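Local atomic coordinates of cellulase (Rhodothermus marinus, PDB entry 3B7M), a protein that hydrolyses internal beta-1,4-glucosidic bonds of cellulose as a family 12 endoglucanase, here in an engineered form of the thermostable enzyme. Residues E4-W9 against I45-H50. Numbering follows the deposited sequence.
Sequences ELCGQW and ITRAEH
Glu4 and Thr46 reach toward each other across the outer surface of a beta-jelly-roll, the sandwich fold of family 12 glycosyl hydrolases, and illustrate how strands that are not neighbours in a sheet can still be joined by their side chains. Strand 2-5 is an edge strand of its antiparallel sheet, and strand 32-37 runs between it and strand 43-48, so the backbones stay apart, with 8.5 Å from Glu4 CA to Thr46 CA. The gap is bridged over the middle strand. Glu4 sets out with CG anti to its own N (chi1 -171°) and continues extended, which carries its carboxylate to the threonine hydroxyl. Thr46 OG1 donates to Glu4 OE2 at 2.6 Å, arriving on the anti side of that oxygen and 27° out of the carboxylate plane. The single hydroxyl proton goes chiefly to this oxygen, with Cys33 O on the strand beneath at most a weak second acceptor. Replacing Thr46 with a valine would probably leave Glu4 OE2 without this donor and the carboxylate freer to turn. A classic beta bulge sets Thr46 and Arg47 together opposite Cys33, consistent with these consecutive residues both directing their side chains toward segment 4-9. Cys6, just past the end of the edge strand, is tied to Cys33 of the neighbouring strand by a disulfide. Bends midway along the arginine chain bring its guanidinium obliquely to the sulfur, with Arg47 NH2 4.0 Å from Cys6 SG. Its charge lies near that of Glu4 without direct contact, 4.8 Å separating Arg47 NH1 from Glu4 OE1, and would probably favour this placement of the carboxylate. A water spans that interval: it donates to Glu4 OE1 at 2.6 Å and weakly accepts from Arg47 NH1 at 3.5 Å, lying in the guanidinium plane at its edge.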
loop_
_atom_site.group_PDB
_atom_site.type_symbol
_atom_site.label_atom_id
_atom_site.label_comp_id
_atom_site.label_asym_id
_atom_site.label_seq_id
_atom_site.Cartn_x
_atom_site.Cartn_y
_atom_site.Cartn_z
ATOM N N GLU A 4 -6.114 -18.941 -9.221
ATOM C CA GLU A 4 -4.816 -18.386 -9.563
ATOM C C GLU A 4 -4.960 -17.398 -10.712
ATOM O O GLU A 4 -5.511 -17.732 -11.758
ATOM C CB GLU A 4 -3.798 -19.466 -9.910
ATOM C CG GLU A 4 -2.377 -18.902 -10.059
ATOM C CD GLU A 4 -1.318 -19.963 -10.291
ATOM O OE1 GLU A 4 -1.399 -20.730 -11.285
ATOM O OE2 GLU A 4 -0.379 -20.020 -9.477
ATOM N N LEU A 5 -4.480 -16.177 -10.491
ATOM C CA LEU A 5 -4.585 -15.081 -11.450
ATOM C C LEU A 5 -3.214 -14.821 -12.025
ATOM O O LEU A 5 -2.310 -14.458 -11.282
ATOM C CB LEU A 5 -5.067 -13.783 -10.760
ATOM C CG LEU A 5 -6.365 -13.766 -9.943
ATOM C CD1 LEU A 5 -6.617 -12.359 -9.421
ATOM C CD2 LEU A 5 -7.544 -14.237 -10.776
ATOM N N CYS A 6 -3.067 -14.957 -13.338
ATOM C CA CYS A 6 -1.759 -14.826 -13.978
ATOM C C CYS A 6 -1.723 -13.698 -15.013
ATOM O O CYS A 6 -0.676 -13.416 -15.600
ATOM C CB CYS A 6 -1.329 -16.161 -14.621
ATOM S SG CYS A 6 -0.959 -17.513 -13.437
ATOM N N GLY A 7 -2.878 -13.077 -15.245
ATOM C CA GLY A 7 -2.976 -11.967 -16.161
ATOM C C GLY A 7 -2.473 -10.689 -15.531
ATOM O O GLY A 7 -2.722 -10.417 -14.350
ATOM N N GLN A 8 -1.774 -9.902 -16.344
ATOM C CA GLN A 8 -1.148 -8.656 -15.930
ATOM C C GLN A 8 -2.088 -7.739 -15.139
ATOM O O GLN A 8 -1.664 -7.125 -14.161
ATOM C CB GLN A 8 -0.573 -7.927 -17.163
ATOM C CG GLN A 8 -0.097 -6.502 -16.904
ATOM C CD GLN A 8 0.440 -5.801 -18.158
ATOM O OE1 GLN A 8 0.038 -6.112 -19.289
ATOM N NE2 GLN A 8 1.356 -4.848 -17.956
ATOM N N TRP A 9 -3.353 -7.668 -15.558
ATOM C CA TRP A 9 -4.320 -6.745 -14.976
ATOM C C TRP A 9 -5.525 -7.462 -14.344
ATOM O O TRP A 9 -6.596 -6.855 -14.165
ATOM C CB TRP A 9 -4.783 -5.706 -16.033
ATOM C CG TRP A 9 -3.661 -4.857 -16.643
ATOM C CD1 TRP A 9 -2.717 -4.148 -15.960
ATOM C CD2 TRP A 9 -3.394 -4.624 -18.043
ATOM N NE1 TRP A 9 -1.877 -3.494 -16.837
ATOM C CE2 TRP A 9 -2.271 -3.771 -18.120
ATOM C CE3 TRP A 9 -3.994 -5.056 -19.234
ATOM C CZ2 TRP A 9 -1.719 -3.338 -19.352
ATOM C CZ3 TRP A 9 -3.441 -4.622 -20.481
ATOM C CH2 TRP A 9 -2.317 -3.770 -20.516
ATOM N N ILE A 45 1.911 -15.026 -3.646
ATOM C CA ILE A 45 2.572 -14.889 -4.929
ATOM C C ILE A 45 3.233 -16.230 -5.313
ATOM O O ILE A 45 4.220 -16.653 -4.703
ATOM C CB ILE A 45 3.590 -13.724 -4.925
ATOM C CG1 ILE A 45 2.917 -12.461 -4.356
ATOM C CG2 ILE A 45 4.106 -13.475 -6.355
ATOM C CD1 ILE A 45 3.827 -11.262 -4.187
ATOM N N THR A 46 2.668 -16.894 -6.314
ATOM C CA THR A 46 3.137 -18.218 -6.711
ATOM C C THR A 46 4.163 -18.126 -7.834
ATOM O O THR A 46 4.935 -19.065 -8.052
ATOM C CB THR A 46 1.972 -19.114 -7.191
ATOM O OG1 THR A 46 1.261 -18.423 -8.211
ATOM C CG2 THR A 46 1.019 -19.452 -6.047
ATOM N N ARG A 47 4.155 -17.000 -8.548
ATOM C CA ARG A 47 5.053 -16.761 -9.665
ATOM C C ARG A 47 5.416 -15.283 -9.767
ATOM O O ARG A 47 4.550 -14.422 -9.699
ATOM C CB ARG A 47 4.405 -17.236 -10.966
ATOM C CG ARG A 47 5.286 -17.115 -12.193
ATOM C CD ARG A 47 5.214 -18.396 -13.024
ATOM N NE ARG A 47 4.132 -18.441 -14.011
ATOM C CZ ARG A 47 3.151 -19.353 -14.041
ATOM N NH1 ARG A 47 3.063 -20.307 -13.110
ATOM N NH2 ARG A 47 2.238 -19.306 -15.006
ATOM N N ALA A 48 6.699 -14.993 -9.934
ATOM C CA ALA A 48 7.147 -13.625 -10.111
ATOM C C ALA A 48 8.519 -13.649 -10.758
ATOM O O ALA A 48 9.505 -14.034 -10.129
ATOM C CB ALA A 48 7.186 -12.881 -8.776
ATOM N N GLU A 49 8.584 -13.235 -12.011
ATOM C CA GLU A 49 9.833 -13.333 -12.749
ATOM C C GLU A 49 10.462 -11.957 -13.003
ATOM O O GLU A 49 11.297 -11.803 -13.890
ATOM C CB GLU A 49 9.608 -14.131 -14.042
ATOM C CG GLU A 49 8.931 -15.477 -13.762
ATOM C CD GLU A 49 8.880 -16.410 -14.957
ATOM O OE1 GLU A 49 9.473 -16.072 -16.006
ATOM O OE2 GLU A 49 8.243 -17.495 -14.848
ATOM N N HIS A 50 10.079 -10.974 -12.188
ATOM C CA HIS A 50 10.502 -9.595 -12.382
ATOM C C HIS A 50 11.991 -9.413 -12.155
ATOM O O HIS A 50 12.585 -10.076 -11.304
ATOM C CB HIS A 50 9.728 -8.652 -11.455
ATOM C CG HIS A 50 8.250 -8.862 -11.498
ATOM N ND1 HIS A 50 7.523 -8.755 -12.662
ATOM C CD2 HIS A 50 7.364 -9.184 -10.526
ATOM C CE1 HIS A 50 6.248 -8.986 -12.402
ATOM N NE2 HIS A 50 6.125 -9.258 -11.116
HETATM O O HOH W 1 0.215 -22.264 -12.684
#